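Local atomic coordinates of 3,4-dihydroxybenzoate decarboxylase (Enterobacter cloacae, PDB entry 5NY5), a protein that decarboxylates 3,4-dihydroxybenzoate and, in the reverse direction, carboxylates catechols para to a hydroxyl group, as a UbiD-family enzyme dependent on prenylated flavin. Residues Q383-A388 / K396-V401; G250-E255 / V306-M311; G98-N103 / G238-Q243; E403-F408 / L414-T419; A36-H41 / M58-V63. All coordinates share one frame; numbering follows the deposited sequence.

Interaction 1 of 5, residues Q383-A388 / K396-V401; sequences QAALIA and KNIILV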
# COMPACT_ATOMS: atom_id res chain seq x y z
N GLN A 383 6.33 15.84 12.54
CA GLN A 383 5.89 17.23 12.56
C GLN A 383 6.98 18.16 12.06
O GLN A 383 6.72 19.09 11.29
CB GLN A 383 5.46 17.62 13.98
CG GLN A 383 4.86 19.01 14.08
CD GLN A 383 3.56 19.14 13.30
OE1 GLN A 383 2.79 18.19 13.19
NE2 GLN A 383 3.32 20.32 12.75
N ALA A 384 8.23 17.91 12.47
CA ALA A 384 9.34 18.72 11.99
C ALA A 384 9.51 18.61 10.49
O ALA A 384 9.82 19.60 9.81
CB ALA A 384 10.63 18.32 12.71
N ALA A 385 9.31 17.41 9.94
CA ALA A 385 9.42 17.22 8.50
C ALA A 385 8.30 17.94 7.76
O ALA A 385 8.53 18.53 6.69
CB ALA A 385 9.42 15.73 8.15
N LEU A 386 7.09 17.91 8.31
CA LEU A 386 5.98 18.62 7.69
C LEU A 386 6.20 20.13 7.70
O LEU A 386 5.81 20.82 6.76
CB LEU A 386 4.67 18.26 8.39
CG LEU A 386 4.28 16.79 8.30
CD1 LEU A 386 3.02 16.51 9.10
CD2 LEU A 386 4.11 16.38 6.86
N ILE A 387 6.81 20.65 8.76
CA ILE A 387 7.05 22.09 8.83
C ILE A 387 8.04 22.51 7.75
O ILE A 387 7.84 23.51 7.06
CB ILE A 387 7.54 22.49 10.24
CG1 ILE A 387 6.45 22.22 11.27
CG2 ILE A 387 7.92 23.95 10.26
CD1 ILE A 387 6.92 22.39 12.70
N ALA A 388 9.12 21.74 7.59
CA ALA A 388 10.11 22.07 6.57
C ALA A 388 9.51 22.00 5.17
O ALA A 388 9.74 22.89 4.34
CB ALA A 388 11.31 21.13 6.69
N LYS A 396 12.01 18.21 -1.87
CA LYS A 396 11.46 16.96 -2.35
C LYS A 396 11.49 15.86 -1.29
O LYS A 396 10.47 15.21 -1.05
CB LYS A 396 12.20 16.49 -3.61
CG LYS A 396 11.61 15.25 -4.25
CD LYS A 396 12.29 14.94 -5.55
CE LYS A 396 11.76 13.68 -6.19
NZ LYS A 396 12.53 13.33 -7.41
N ASN A 397 12.63 15.64 -0.65
CA ASN A 397 12.77 14.59 0.34
C ASN A 397 13.32 15.15 1.64
O ASN A 397 14.06 16.13 1.65
CB ASN A 397 13.67 13.46 -0.17
CG ASN A 397 13.09 12.75 -1.37
OD1 ASN A 397 11.88 12.52 -1.44
ND2 ASN A 397 13.94 12.39 -2.32
N ILE A 398 12.93 14.51 2.74
CA ILE A 398 13.41 14.85 4.07
C ILE A 398 13.98 13.59 4.70
O ILE A 398 13.39 12.51 4.58
CB ILE A 398 12.29 15.43 4.96
CG1 ILE A 398 11.72 16.71 4.33
CG2 ILE A 398 12.80 15.70 6.36
CD1 ILE A 398 12.72 17.82 4.20
N ILE A 399 15.11 13.72 5.38
CA ILE A 399 15.67 12.65 6.19
C ILE A 399 15.79 13.16 7.62
O ILE A 399 16.37 14.22 7.85
CB ILE A 399 17.03 12.17 5.65
CG1 ILE A 399 16.86 11.57 4.26
CG2 ILE A 399 17.64 11.16 6.59
CD1 ILE A 399 18.14 11.15 3.60
N LEU A 400 15.23 12.41 8.56
CA LEU A 400 15.28 12.73 9.97
C LEU A 400 16.31 11.84 10.66
O LEU A 400 16.26 10.62 10.52
CB LEU A 400 13.90 12.52 10.62
CG LEU A 400 12.70 13.23 10.00
CD1 LEU A 400 11.41 12.56 10.44
CD2 LEU A 400 12.69 14.69 10.41
N VAL A 401 17.23 12.46 11.40
CA VAL A 401 18.25 11.74 12.15
C VAL A 401 18.34 12.34 13.55
O VAL A 401 17.85 13.44 13.81
CB VAL A 401 19.62 11.76 11.46
CG1 VAL A 401 19.56 11.10 10.10
CG2 VAL A 401 20.12 13.19 11.33
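Ala385 of helix 380-391 packs its methyl group against two branched side chains of strand 397-401. This is the tight part of the contact. Ala385 CB lies 3.8 Å from Ile398 CG2 and 4.1 Å from Leu400 CD2, so one small methyl is shared by two residues two positions apart on the strand. The Ile398 torsion explains the first touch: CG2 stands anti to the backbone N and is carried to Ala385, while CG1, beside that N (chi1 -60°), takes CD1 along the helix toward its next turn. There the packing is looser. Ala388 CB stands 4.4 Å from Ile398 CD1. Ala384 CB stays 4.8 Å from Leu400 CD2, toward the N-terminal end of the segment. Small residues on this face let the backbones come near each other, with 6.4 Å between Ala385 CA and Ile398 CA.

The looser edges do not open to solvent, for all the touching residues are buried. Ala388 also packs on Ile339 of helix 324-346, and Ala384 on Leu368 of strand 365-370. Behind the contact, Gln383 NE2 is hydrogen-bonded to Leu389 O of the second subunit, so the far side of the helix faces another chain. Ile399 points the opposite way from Ile398 and meets Ile367 and Phe461 in the same sheet. The two short segments run in roughly opposite directions, at 147°, with axes 9.2 Å apart. This is the helix-on-sheet packing of a beta-alpha-beta unit, formed by strand 365-370, helix 380-391 and strand 397-401 in the C-terminal UbiD domain.

Interaction 2 of 5, residues G250-E255 / V306-M311; sequences GVAVKE and VKAVTM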
# COMPACT_ATOMS: atom_id res chain seq x y z
N GLY A 250 24.25 55.90 -10.41
CA GLY A 250 24.64 55.43 -11.72
C GLY A 250 25.19 56.55 -12.59
O GLY A 250 24.97 57.74 -12.34
N VAL A 251 25.92 56.14 -13.62
CA VAL A 251 26.55 57.08 -14.54
C VAL A 251 25.72 57.29 -15.79
O VAL A 251 25.62 58.41 -16.29
CB VAL A 251 27.98 56.58 -14.88
CG1 VAL A 251 28.45 57.18 -16.19
CG2 VAL A 251 28.94 56.94 -13.76
N ALA A 252 25.08 56.23 -16.30
CA ALA A 252 24.31 56.32 -17.52
C ALA A 252 22.84 55.97 -17.36
O ALA A 252 22.06 56.21 -18.29
CB ALA A 252 24.91 55.41 -18.60
N VAL A 253 22.42 55.40 -16.23
CA VAL A 253 21.05 54.97 -16.02
C VAL A 253 20.56 55.51 -14.68
O VAL A 253 21.33 56.00 -13.86
CB VAL A 253 20.89 53.44 -16.08
CG1 VAL A 253 21.30 52.92 -17.45
CG2 VAL A 253 21.70 52.78 -14.98
N LYS A 254 19.25 55.39 -14.47
CA LYS A 254 18.59 55.94 -13.28
C LYS A 254 18.49 54.87 -12.20
O LYS A 254 17.41 54.38 -11.85
CB LYS A 254 17.22 56.50 -13.65
CG LYS A 254 17.24 57.54 -14.75
CD LYS A 254 17.91 58.82 -14.29
CE LYS A 254 17.87 59.88 -15.38
NZ LYS A 254 18.59 59.44 -16.61
N GLU A 255 19.65 54.51 -11.66
CA GLU A 255 19.73 53.52 -10.60
C GLU A 255 21.12 53.57 -9.99
O GLU A 255 22.09 53.94 -10.66
CB GLU A 255 19.43 52.11 -11.13
CG GLU A 255 19.20 51.06 -10.05
CD GLU A 255 18.12 51.47 -9.07
OE1 GLU A 255 18.47 51.85 -7.93
OE2 GLU A 255 16.93 51.41 -9.43
N VAL A 306 22.58 47.55 -22.71
CA VAL A 306 23.55 48.20 -21.84
C VAL A 306 23.83 49.61 -22.34
O VAL A 306 23.97 49.85 -23.54
CB VAL A 306 24.84 47.36 -21.77
CG1 VAL A 306 25.39 47.10 -23.15
CG2 VAL A 306 25.89 48.06 -20.91
N LYS A 307 23.88 50.55 -21.40
CA LYS A 307 24.25 51.93 -21.71
C LYS A 307 25.69 52.24 -21.34
O LYS A 307 26.34 53.03 -22.04
CB LYS A 307 23.32 52.90 -20.98
CG LYS A 307 21.87 52.78 -21.39
CD LYS A 307 21.70 52.96 -22.88
CE LYS A 307 20.26 52.77 -23.31
NZ LYS A 307 20.09 52.90 -24.78
N ALA A 308 26.21 51.64 -20.27
CA ALA A 308 27.59 51.86 -19.87
C ALA A 308 28.07 50.65 -19.09
O ALA A 308 27.31 50.01 -18.37
CB ALA A 308 27.74 53.13 -19.02
N VAL A 309 29.36 50.34 -19.25
CA VAL A 309 30.04 49.35 -18.43
C VAL A 309 31.03 50.09 -17.54
O VAL A 309 31.69 51.03 -17.98
CB VAL A 309 30.75 48.28 -19.28
CG1 VAL A 309 31.32 47.18 -18.40
CG2 VAL A 309 29.78 47.69 -20.29
N THR A 310 31.12 49.66 -16.29
CA THR A 310 31.83 50.40 -15.26
C THR A 310 32.61 49.43 -14.39
O THR A 310 32.03 48.48 -13.85
CB THR A 310 30.84 51.23 -14.43
OG1 THR A 310 30.60 52.48 -15.07
CG2 THR A 310 31.35 51.46 -13.03
N MSE A 311 33.92 49.64 -14.27
CA MSE A 311 34.77 48.72 -13.53
C MSE A 311 35.99 49.42 -12.92
O MSE A 311 36.37 50.51 -13.35
CB MSE A 311 35.23 47.58 -14.44
CG MSE A 311 35.92 48.03 -15.72
SE MSE A 311 36.23 46.55 -16.95
CE MSE A 311 38.16 46.38 -16.77
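This is a small apolar contact between the loop 250-255 and strand 303-311, at a partly buried flank of the sheet in the Rift-related domain. Ala252 is at its centre. Its methyl sits over two successive residues of the strand: CB is 3.7 Å from Ala308 CB and 3.8 Å from Lys307 CB. Both residues can face the loop because the strand is irregular here. Lys307 and Ala308 lie together opposite Glu266 of strand 263-269, which makes a classic beta bulge. The bulge puts two neighbouring CB atoms on the side of the loop, where a regular strand would turn one of them away.

Val253 adds a further touch. Its CG1 lies 4.0 Å from Lys307 CG, and the two side chains meet at a slant. The lysine uses only the root of its chain. A bend at chi2 (-57°) leads the amino end away from the loop.

Glu266 also holds the loop from the strand next door. Its OE1 accepts a hydrogen bond from Ala252 N, and its OE2 accepts one from Val251 N. One carboxylate thus fixes two successive backbone amides beside the bulge. Val253 packs further on Pro205 and Thr207 of strand 204-210.

Interaction 3 of 5, residues G98-N103 / G238-Q243; sequences GQAVKN and GALRQQ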
# COMPACT_ATOMS: atom_id res chain seq x y z
N GLY A 98 21.38 34.24 9.92
CA GLY A 98 20.03 34.51 10.37
C GLY A 98 19.97 35.49 11.52
O GLY A 98 18.98 36.21 11.68
N GLN A 99 21.02 35.53 12.34
CA GLN A 99 21.10 36.54 13.39
C GLN A 99 21.32 37.93 12.80
O GLN A 99 20.76 38.92 13.28
CB GLN A 99 22.21 36.19 14.38
CG GLN A 99 22.49 37.24 15.44
CD GLN A 99 21.45 37.26 16.55
OE1 GLN A 99 20.43 36.57 16.48
NE2 GLN A 99 21.71 38.05 17.58
N ALA A 100 22.13 38.01 11.74
CA ALA A 100 22.39 39.30 11.11
C ALA A 100 21.19 39.79 10.31
O ALA A 100 21.01 41.00 10.16
CB ALA A 100 23.63 39.22 10.22
N VAL A 101 20.37 38.87 9.80
CA VAL A 101 19.18 39.27 9.06
C VAL A 101 18.21 40.03 9.96
O VAL A 101 17.53 40.95 9.51
CB VAL A 101 18.51 38.03 8.43
CG1 VAL A 101 17.17 38.38 7.81
CG2 VAL A 101 19.42 37.41 7.39
N LYS A 102 18.16 39.67 11.24
CA LYS A 102 17.21 40.29 12.16
C LYS A 102 17.63 41.67 12.63
O LYS A 102 16.80 42.41 13.16
CB LYS A 102 16.99 39.38 13.37
CG LYS A 102 16.40 38.02 13.01
CD LYS A 102 16.30 37.11 14.22
CE LYS A 102 15.73 35.76 13.83
NZ LYS A 102 16.51 35.12 12.74
N ASN A 103 18.90 42.04 12.45
CA ASN A 103 19.40 43.36 12.85
C ASN A 103 20.23 43.95 11.72
O ASN A 103 21.44 44.16 11.86
CB ASN A 103 20.22 43.25 14.13
CG ASN A 103 19.47 42.56 15.25
OD1 ASN A 103 18.91 43.21 16.13
ND2 ASN A 103 19.45 41.24 15.22
N GLY A 238 25.75 44.55 5.57
CA GLY A 238 26.15 45.60 6.49
C GLY A 238 26.18 45.14 7.93
O GLY A 238 27.06 45.52 8.70
N ALA A 239 25.22 44.29 8.31
CA ALA A 239 25.22 43.75 9.66
C ALA A 239 26.35 42.73 9.85
O ALA A 239 26.95 42.67 10.93
CB ALA A 239 23.87 43.11 9.97
N LEU A 240 26.64 41.94 8.82
CA LEU A 240 27.70 40.95 8.92
C LEU A 240 29.07 41.59 9.03
O LEU A 240 29.99 40.99 9.61
CB LEU A 240 27.65 40.02 7.71
CG LEU A 240 26.53 38.98 7.71
CD1 LEU A 240 26.21 38.55 6.29
CD2 LEU A 240 26.92 37.78 8.55
N ARG A 241 29.24 42.81 8.51
CA ARG A 241 30.51 43.51 8.60
C ARG A 241 30.51 44.64 9.61
O ARG A 241 31.56 45.25 9.84
CB ARG A 241 30.91 44.09 7.23
CG ARG A 241 30.99 43.07 6.10
CD ARG A 241 31.93 41.93 6.43
NE ARG A 241 32.14 41.07 5.27
CZ ARG A 241 32.75 39.89 5.32
NH1 ARG A 241 33.20 39.41 6.47
NH2 ARG A 241 32.91 39.18 4.21
N GLN A 242 29.36 44.95 10.23
CA GLN A 242 29.22 46.10 11.12
C GLN A 242 29.67 47.38 10.43
O GLN A 242 30.24 48.28 11.04
CB GLN A 242 29.98 45.88 12.43
CG GLN A 242 29.33 44.87 13.36
CD GLN A 242 27.94 45.30 13.79
OE1 GLN A 242 26.94 44.83 13.24
NE2 GLN A 242 27.88 46.19 14.77
N GLN A 243 29.42 47.45 9.13
CA GLN A 243 29.83 48.56 8.28
C GLN A 243 28.87 48.65 7.10
O GLN A 243 28.73 47.69 6.34
CB GLN A 243 31.26 48.36 7.80
CG GLN A 243 31.79 49.48 6.93
CD GLN A 243 32.10 50.73 7.72
OE1 GLN A 243 32.38 50.67 8.92
NE2 GLN A 243 32.04 51.88 7.06
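Ala239 lays its methyl group against the C-terminal end of helix 93-101. Its CB stands 3.3 Å from Asn103 O and 3.6 Å from Ala100 O, with the methyl of Ala100 close by at 3.9 Å between the two CB atoms. The methyl therefore meets backbone carbonyl oxygens as much as side chains. Leu240 continues the contact from the next position. Its CG is anti to the carbonyl carbon (chi1 -75°), and this brings the branch point to 3.8 Å from Ala100 CB, with CD2 also in touch. Ala100 CB thus faces both Ala239 and Leu240. With small residues at the centre, Ala100 CA and Ala239 CA are only 5.5 Å apart.

Each segment has its own bonds near the end of its helix. Asn103 ND2 folds back and donates to Gln99 O at 3.3 Å, with the oxygen in the plane of the amide group and the N-H...O angle at 158°. Lys102 NZ reaches Gly98 O at 2.9 Å from above the carbonyl plane. In the other segment, Gln242 has positive phi and is the C-prime residue of a Schellman motif, with Gln243 N bonded to Gly238 O and a weak bond from Gln242 N to Ala239 O. Arg241 turns elsewhere, to a salt bridge with Asp213.

The Leu240 side chain is about 7 Å from that of Phe222, which binds prenylated FMN, absent from this model; Val101 packs on Phe222. This is a close packing of two helix ends, probably where the N-terminal and Rift-related regions meet, near the residues of the flavin site.

Interaction 4 of 5, residues E403-F408 / L414-T419; sequences EDVDIF and LWAMTT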
# COMPACT_ATOMS: atom_id res chain seq x y z
N GLU A 403 20.62 13.36 17.23
CA GLU A 403 21.71 14.29 17.49
C GLU A 403 23.08 13.64 17.45
O GLU A 403 24.08 14.36 17.43
CB GLU A 403 21.50 14.97 18.84
CG GLU A 403 21.63 14.06 20.06
CD GLU A 403 20.38 13.26 20.34
OE1 GLU A 403 19.60 13.01 19.40
OE2 GLU A 403 20.16 12.89 21.52
N ASP A 404 23.17 12.31 17.44
CA ASP A 404 24.45 11.62 17.35
C ASP A 404 24.80 11.22 15.92
O ASP A 404 25.61 10.32 15.72
CB ASP A 404 24.47 10.41 18.28
CG ASP A 404 23.45 9.35 17.88
OD1 ASP A 404 22.52 9.67 17.11
OD2 ASP A 404 23.58 8.21 18.36
N VAL A 405 24.20 11.87 14.93
CA VAL A 405 24.47 11.61 13.52
C VAL A 405 24.96 12.90 12.89
O VAL A 405 24.30 13.93 12.99
CB VAL A 405 23.22 11.08 12.80
CG1 VAL A 405 23.47 10.99 11.30
CG2 VAL A 405 22.81 9.74 13.35
N ASP A 406 26.11 12.83 12.23
CA ASP A 406 26.71 13.99 11.57
C ASP A 406 25.96 14.24 10.27
O ASP A 406 26.17 13.55 9.27
CB ASP A 406 28.20 13.75 11.32
CG ASP A 406 28.91 14.97 10.76
OD1 ASP A 406 28.40 16.09 10.96
OD2 ASP A 406 29.97 14.81 10.14
N ILE A 407 25.09 15.26 10.27
CA ILE A 407 24.21 15.49 9.13
C ILE A 407 24.94 16.03 7.91
O ILE A 407 24.34 16.09 6.83
CB ILE A 407 23.07 16.46 9.50
CG1 ILE A 407 23.62 17.85 9.81
CG2 ILE A 407 22.31 15.93 10.69
CD1 ILE A 407 22.53 18.87 10.09
N PHE A 408 26.20 16.42 8.04
CA PHE A 408 27.00 16.86 6.91
C PHE A 408 27.85 15.75 6.33
O PHE A 408 28.52 15.96 5.31
CB PHE A 408 27.89 18.04 7.32
CG PHE A 408 27.12 19.23 7.82
CD1 PHE A 408 26.63 20.17 6.94
CD2 PHE A 408 26.87 19.39 9.17
CE1 PHE A 408 25.91 21.26 7.39
CE2 PHE A 408 26.15 20.47 9.63
CZ PHE A 408 25.67 21.41 8.74
N LEU A 414 23.75 7.70 5.35
CA LEU A 414 23.39 6.37 4.88
C LEU A 414 23.47 5.34 6.00
O LEU A 414 22.77 4.32 5.95
CB LEU A 414 24.28 5.96 3.71
CG LEU A 414 24.12 6.79 2.43
CD1 LEU A 414 25.15 6.41 1.40
CD2 LEU A 414 22.72 6.61 1.86
N TRP A 415 24.30 5.58 7.01
CA TRP A 415 24.36 4.68 8.16
C TRP A 415 23.05 4.70 8.93
O TRP A 415 22.51 3.65 9.29
CB TRP A 415 25.53 5.06 9.07
CG TRP A 415 25.53 4.29 10.36
CD1 TRP A 415 26.01 3.04 10.56
CD2 TRP A 415 25.02 4.73 11.62
NE1 TRP A 415 25.84 2.67 11.87
CE2 TRP A 415 25.23 3.69 12.54
CE3 TRP A 415 24.40 5.91 12.06
CZ2 TRP A 415 24.85 3.79 13.88
CZ3 TRP A 415 24.02 6.00 13.39
CH2 TRP A 415 24.25 4.95 14.28
N ALA A 416 22.53 5.90 9.22
CA ALA A 416 21.23 6.00 9.89
C ALA A 416 20.13 5.37 9.05
O ALA A 416 19.19 4.79 9.60
CB ALA A 416 20.91 7.46 10.19
N MSE A 417 20.25 5.46 7.73
CA MSE A 417 19.29 4.87 6.81
C MSE A 417 19.44 3.36 6.69
O MSE A 417 18.61 2.69 6.08
CB MSE A 417 19.43 5.50 5.43
CG MSE A 417 18.96 6.94 5.37
SE MSE A 417 17.96 7.34 3.77
CE MSE A 417 19.43 7.80 2.59
N THR A 418 20.51 2.83 7.27
CA THR A 418 20.79 1.40 7.24
C THR A 418 20.43 0.70 8.54
O THR A 418 19.80 -0.36 8.51
CB THR A 418 22.27 1.17 6.90
OG1 THR A 418 22.50 1.47 5.52
CG2 THR A 418 22.66 -0.27 7.16
N THR A 419 20.80 1.27 9.68
CA THR A 419 20.62 0.61 10.97
C THR A 419 19.51 1.22 11.81
O THR A 419 19.24 0.71 12.90
CB THR A 419 21.92 0.64 11.77
OG1 THR A 419 22.17 1.98 12.23
CG2 THR A 419 23.09 0.19 10.92
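Val405 points one methyl at the rim of the Trp415 indole. CG2 lies 3.9 Å from Trp415 CZ3, at the edge of the ring and near its plane, so the valine does not cover a face. The two side chains approach at a slant. In Val405, CG1 is anti to the backbone N (chi1 172°), which leaves CG2 as the branch toward the helix. The same methyl looks past the ring to Ala416, with 4.3 Å between Val405 CG2 and Ala416 CB. One methyl thus meets two successive helix residues.

The indole has further neighbours, and its side of the helix meets the third subunit. Thr419 OG1 sits 3.5 Å above one face, offset toward the rim, and is hydrogen-bonded to Tyr293 OH of the third subunit. Trp415 NE1 is hydrogen-bonded to Pro291 O of that subunit, and Arg475 makes a cation-pi contact with the ring. The ring is therefore fixed from several directions. Beside it, Thr418 OG1 donates back one turn to Leu414 O at 2.9 Å, tilted 28° from the carbonyl plane.

The contact folds the loop after strand 397-401 back on helix 410-419. Ala416 also packs on Val401 of that strand, and Ile407 reaches strands 351-356 and 365-370.

Interaction 5 of 5, residues A36-H41 / M58-V63; sequences AGVYRH and MMFNSV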
# COMPACT_ATOMS: atom_id res chain seq x y z
N ALA A 36 35.66 26.28 -17.42
CA ALA A 36 34.82 25.51 -16.51
C ALA A 36 35.31 24.07 -16.41
O ALA A 36 35.27 23.47 -15.33
CB ALA A 36 33.37 25.55 -16.96
N GLY A 37 35.76 23.50 -17.52
CA GLY A 37 36.25 22.13 -17.50
C GLY A 37 37.41 21.94 -16.54
O GLY A 37 37.54 20.89 -15.91
N VAL A 38 38.26 22.96 -16.41
CA VAL A 38 39.38 22.89 -15.47
C VAL A 38 38.87 22.91 -14.04
O VAL A 38 39.22 22.05 -13.22
CB VAL A 38 40.37 24.03 -15.73
CG1 VAL A 38 41.40 24.10 -14.62
CG2 VAL A 38 41.05 23.84 -17.07
N TYR A 39 38.04 23.90 -13.70
CA TYR A 39 37.58 24.03 -12.33
C TYR A 39 36.63 22.91 -11.92
O TYR A 39 36.40 22.72 -10.72
CB TYR A 39 36.91 25.39 -12.11
CG TYR A 39 36.75 25.72 -10.64
CD1 TYR A 39 37.84 25.70 -9.79
CD2 TYR A 39 35.51 26.06 -10.12
CE1 TYR A 39 37.71 26.00 -8.45
CE2 TYR A 39 35.37 26.37 -8.78
CZ TYR A 39 36.47 26.33 -7.95
OH TYR A 39 36.34 26.63 -6.62
N ARG A 40 36.07 22.17 -12.88
CA ARG A 40 35.26 21.01 -12.53
C ARG A 40 36.06 20.00 -11.72
O ARG A 40 35.54 19.39 -10.79
CB ARG A 40 34.72 20.35 -13.80
CG ARG A 40 34.04 19.02 -13.55
CD ARG A 40 34.62 17.95 -14.43
NE ARG A 40 33.90 16.69 -14.29
CZ ARG A 40 33.86 15.75 -15.23
NH1 ARG A 40 33.18 14.63 -15.03
NH2 ARG A 40 34.51 15.93 -16.37
N HIS A 41 37.35 19.83 -12.05
CA HIS A 41 38.21 18.92 -11.32
C HIS A 41 38.71 19.50 -10.01
O HIS A 41 39.09 18.74 -9.11
CB HIS A 41 39.42 18.52 -12.17
CG HIS A 41 39.06 17.77 -13.42
ND1 HIS A 41 38.80 16.42 -13.43
CD2 HIS A 41 38.94 18.18 -14.70
CE1 HIS A 41 38.52 16.03 -14.66
NE2 HIS A 41 38.60 17.09 -15.45
N MSE A 58 39.42 30.02 -7.22
CA MSE A 58 40.47 30.06 -8.22
C MSE A 58 40.45 31.31 -9.08
O MSE A 58 39.41 31.73 -9.57
CB MSE A 58 40.38 28.83 -9.12
CG MSE A 58 41.61 28.58 -9.96
SE MSE A 58 41.63 26.75 -10.62
CE MSE A 58 43.31 26.80 -11.60
N MSE A 59 41.63 31.90 -9.25
CA MSE A 59 41.80 33.07 -10.11
C MSE A 59 42.60 32.69 -11.35
O MSE A 59 43.73 32.22 -11.25
CB MSE A 59 42.51 34.19 -9.35
CG MSE A 59 42.75 35.44 -10.18
SE MSE A 59 41.15 36.54 -10.35
CE MSE A 59 41.05 37.14 -8.50
N PHE A 60 42.01 32.91 -12.51
CA PHE A 60 42.68 32.65 -13.79
C PHE A 60 43.20 33.98 -14.31
O PHE A 60 42.43 34.79 -14.85
CB PHE A 60 41.72 31.98 -14.77
CG PHE A 60 41.34 30.58 -14.38
CD1 PHE A 60 41.95 29.49 -14.96
CD2 PHE A 60 40.36 30.36 -13.42
CE1 PHE A 60 41.60 28.20 -14.60
CE2 PHE A 60 40.00 29.07 -13.05
CZ PHE A 60 40.62 27.99 -13.65
N ASN A 61 44.50 34.21 -14.14
CA ASN A 61 45.11 35.49 -14.51
C ASN A 61 45.40 35.60 -16.00
O ASN A 61 45.57 36.72 -16.50
CB ASN A 61 46.41 35.70 -13.73
CG ASN A 61 46.16 36.06 -12.28
OD1 ASN A 61 45.20 36.77 -11.96
ND2 ASN A 61 47.02 35.58 -11.39
N SER A 62 45.47 34.48 -16.72
CA SER A 62 45.79 34.47 -18.14
C SER A 62 44.59 33.94 -18.90
O SER A 62 44.33 32.73 -18.89
CB SER A 62 47.04 33.63 -18.42
OG SER A 62 47.29 33.55 -19.80
N VAL A 63 43.86 34.83 -19.56
CA VAL A 63 42.67 34.49 -20.33
C VAL A 63 43.02 34.62 -21.80
O VAL A 63 43.46 35.68 -22.25
CB VAL A 63 41.48 35.39 -19.96
CG1 VAL A 63 40.23 34.95 -20.71
CG2 VAL A 63 41.25 35.38 -18.46
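Met58, a selenomethionine, runs past the Tyr39 ring and on toward Val38. Its CB starts 3.9 Å from Tyr39 CE1. CG stands anti to the backbone N (chi1 -165°), and the chain stays extended beyond it. SE then comes to 4.0 Å from Tyr39 CD1. It lies 5.2 Å from the ring centroid and 69° off the ring normal, an oblique Met-aromatic contact. The tip, CE, finishes loosely, 4.5 Å from Val38 CG1. The side chains of Met58 and Tyr39 lie alongside, pointing opposite ways, and Tyr39 OH is hydrogen-bonded to Pro56 O, just before the strand segment.

Val38 CG1 has a second neighbour in Phe60. It lies 4.1 Å from Phe60 CZ, at the ring edge and near its plane. Met58 and Phe60 thus reach the helix from the same face of the strand, while Met59 between them packs on Tyr22 and Leu72 of the adjoining strands. Trp486 of the third subunit packs on both Val38 and Met58.

The axes of the two short segments pass 11.0 Å apart at 154°. In the N-terminal UbiD domain, helix 34-42 is thus the helix of a beta-alpha-beta crossover, laid on the parallel pair of strands 22-25 and 57-60.

How the interactions relate
From the N terminus, interaction 5 comes first and closes a short loop inside the N-terminal domain. Interaction 3 closes a long one: 134 residues separate its segments, and it ties that domain to the Rift-related domain. Interaction 2 closes a loop of 50 residues within the Rift-related domain. Interactions 1 and 4 close short loops in the C-terminal domain. All five are in series, so none nest or cross. Only interactions 1 and 4 touch: Val401 packs on Ile407 and Ala416, and Ile399 on Met417. Interactions 1 and 2 lie on opposite sides of the chain's centre, about 45 Å apart between centres. Interactions 1, 4 and 5 all meet the third subunit.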